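Local atomic coordinates of F5/8 type C domain protein (Bacteroides ovatus, PDB entry 4ZRX), a protein that probably hydrolyses alpha-L-fucosyl linkages in glycans, as a member of the alpha-L-fucosidase family that also carries an F5/8 type C domain. Residues G142-P147 with W183-N188. Residues are numbered along the deposited sequence; the frame is centred on the assembly and turned at random.
Sequences GVYLSP and WFDGAN. With EDO (1,2-ethanediol), chain B.
Y144 and W183 pair across two neighbouring parallel strands, and the contact illustrates how parallel register lines up side chains near the C-terminal ends of a strand pair. W183 is bound through both its backbone N and O to the residues that flank Y144: N donates to V143 O at 2.9 Å, and O accepts from L145 N at 3.2 Å. This register sets Y144 opposite W183, and their side chains leave the same face of the sheet. Their planes lie 20° apart but are slid past one another, so that Y144 CE2 meets W183 CE3 at 3.4 Å with little ring overlap; H98 lies nearly parallel to the tyrosine ring, and W183 NE1 is bound by E286. With CG anti to the backbone N (chi1 172°), Y144 carries its hydroxyl forward to D185, donating to the anti lone pair of OD2 at 2.7 Å. The carboxylate plane stands 76° from the phenol ring. The other carboxylate oxygen, OD1, accepts from A187 N above the carboxylate plane, in an Asx turn, and from both hydroxyls of a 1,2-ethanediol. The F184 ring turns an edge to L145 O, while P147 sets CG against F184 CB at 3.9 Å and CD against D185 O at 3.4 Å. Strands 140-145 and 181-184, joined through helix 158-174, form a beta-alpha-beta unit of a TIM barrel, whose C-terminal strand ends characteristically hold the active site; the diol, probably from the crystallisation liquor, is consistent with a pocket there.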
loop_
_atom_site.group_PDB
_atom_site.type_symbol
_atom_site.label_atom_id
_atom_site.label_comp_id
_atom_site.label_asym_id
_atom_site.label_seq_id
_atom_site.Cartn_x
_atom_site.Cartn_y
_atom_site.Cartn_z
ATOM N N GLY A 142 11.635 14.483 -1.685
ATOM C CA GLY A 142 11.178 14.589 -0.331
ATOM C C GLY A 142 12.132 13.891 0.624
ATOM O O GLY A 142 12.933 13.067 0.213
ATOM N N VAL A 143 12.058 14.250 1.906
ATOM C CA VAL A 143 12.886 13.673 2.935
ATOM C C VAL A 143 12.117 13.119 4.127
ATOM O O VAL A 143 11.196 13.735 4.615
ATOM C CB VAL A 143 14.001 14.621 3.430
ATOM C CG1 VAL A 143 14.926 14.969 2.262
ATOM C CG2 VAL A 143 13.403 15.839 4.022
ATOM N N TYR A 144 12.601 11.985 4.618
ATOM C CA TYR A 144 12.159 11.302 5.838
ATOM C C TYR A 144 13.292 11.535 6.833
ATOM O O TYR A 144 14.435 11.187 6.566
ATOM C CB TYR A 144 11.961 9.829 5.557
ATOM C CG TYR A 144 11.677 8.921 6.722
ATOM C CD1 TYR A 144 12.630 8.603 7.645
ATOM C CD2 TYR A 144 10.466 8.249 6.804
ATOM C CE1 TYR A 144 12.365 7.763 8.678
ATOM C CE2 TYR A 144 10.207 7.352 7.801
ATOM C CZ TYR A 144 11.175 7.103 8.769
ATOM O OH TYR A 144 11.005 6.277 9.833
ATOM N N LEU A 145 12.954 12.163 7.955
ATOM C CA LEU A 145 13.937 12.442 8.997
ATOM C C LEU A 145 13.327 11.944 10.297
ATOM O O LEU A 145 12.436 12.580 10.858
ATOM C CB LEU A 145 14.277 13.934 9.045
ATOM C CG LEU A 145 15.260 14.337 10.139
ATOM C CD1 LEU A 145 16.675 13.890 9.809
ATOM C CD2 LEU A 145 15.225 15.832 10.391
ATOM N N SER A 146 13.812 10.797 10.794
ATOM C CA SER A 146 13.139 10.145 11.949
ATOM C C SER A 146 13.164 10.983 13.229
ATOM O O SER A 146 14.275 11.319 13.720
ATOM C CB SER A 146 13.725 8.778 12.203
ATOM O OG SER A 146 13.149 8.161 13.312
ATOM N N PRO A 147 11.987 11.337 13.761
ATOM C CA PRO A 147 11.977 12.008 15.091
ATOM C C PRO A 147 12.638 11.125 16.149
ATOM O O PRO A 147 13.524 11.605 16.847
ATOM C CB PRO A 147 10.480 12.244 15.343
ATOM C CG PRO A 147 9.906 12.317 13.960
ATOM C CD PRO A 147 10.633 11.325 13.160
ATOM N N TRP A 183 8.671 13.894 5.946
ATOM C CA TRP A 183 7.964 12.817 6.593
ATOM C C TRP A 183 8.525 12.645 7.995
ATOM O O TRP A 183 9.735 12.389 8.157
ATOM C CB TRP A 183 8.201 11.535 5.784
ATOM C CG TRP A 183 7.044 10.651 5.565
ATOM C CD1 TRP A 183 6.118 10.781 4.577
ATOM C CD2 TRP A 183 6.714 9.423 6.245
ATOM N NE1 TRP A 183 5.224 9.777 4.611
ATOM C CE2 TRP A 183 5.568 8.894 5.593
ATOM C CE3 TRP A 183 7.180 8.784 7.389
ATOM C CZ2 TRP A 183 4.952 7.700 6.005
ATOM C CZ3 TRP A 183 6.586 7.621 7.784
ATOM C CH2 TRP A 183 5.505 7.057 7.078
ATOM N N PHE A 184 7.650 12.792 8.992
ATOM C CA PHE A 184 8.002 12.600 10.396
ATOM C C PHE A 184 7.224 11.427 10.970
ATOM O O PHE A 184 6.058 11.518 11.368
ATOM C CB PHE A 184 7.688 13.882 11.173
ATOM C CG PHE A 184 8.548 15.089 10.826
ATOM C CD1 PHE A 184 9.903 14.983 10.572
ATOM C CD2 PHE A 184 7.997 16.360 10.924
ATOM C CE1 PHE A 184 10.674 16.092 10.341
ATOM C CE2 PHE A 184 8.767 17.516 10.700
ATOM C CZ PHE A 184 10.128 17.385 10.382
ATOM N N ASP A 185 7.868 10.264 10.941
ATOM C CA ASP A 185 7.309 9.028 11.407
ATOM C C ASP A 185 6.930 9.135 12.863
ATOM O O ASP A 185 7.680 9.729 13.659
ATOM C CB ASP A 185 8.325 7.952 11.178
ATOM C CG ASP A 185 7.774 6.570 11.225
ATOM O OD1 ASP A 185 6.648 6.376 11.715
ATOM O OD2 ASP A 185 8.528 5.693 10.724
ATOM N N GLY A 186 5.748 8.597 13.205
ATOM C CA GLY A 186 5.261 8.618 14.608
ATOM C C GLY A 186 5.758 7.448 15.429
ATOM O O GLY A 186 5.596 7.413 16.650
ATOM N N ALA A 187 6.364 6.482 14.761
ATOM C CA ALA A 187 6.776 5.230 15.413
ATOM C C ALA A 187 7.831 5.515 16.458
ATOM O O ALA A 187 8.742 6.331 16.265
ATOM C CB ALA A 187 7.323 4.242 14.374
ATOM N N ASN A 188 7.661 4.902 17.617
ATOM C CA ASN A 188 8.544 5.093 18.698
ATOM C C ASN A 188 8.506 3.831 19.568
ATOM O O ASN A 188 7.456 3.450 20.061
ATOM C CB ASN A 188 8.160 6.323 19.528
ATOM C CG ASN A 188 9.239 6.697 20.483
ATOM O OD1 ASN A 188 9.652 5.895 21.334
ATOM N ND2 ASN A 188 9.806 7.860 20.291
HETATM C C1 EDO B . 3.624 5.956 10.231
HETATM O O1 EDO B . 4.397 4.769 10.403
HETATM C C2 EDO B . 2.736 6.171 11.452
HETATM O O2 EDO B . 3.518 6.800 12.479
#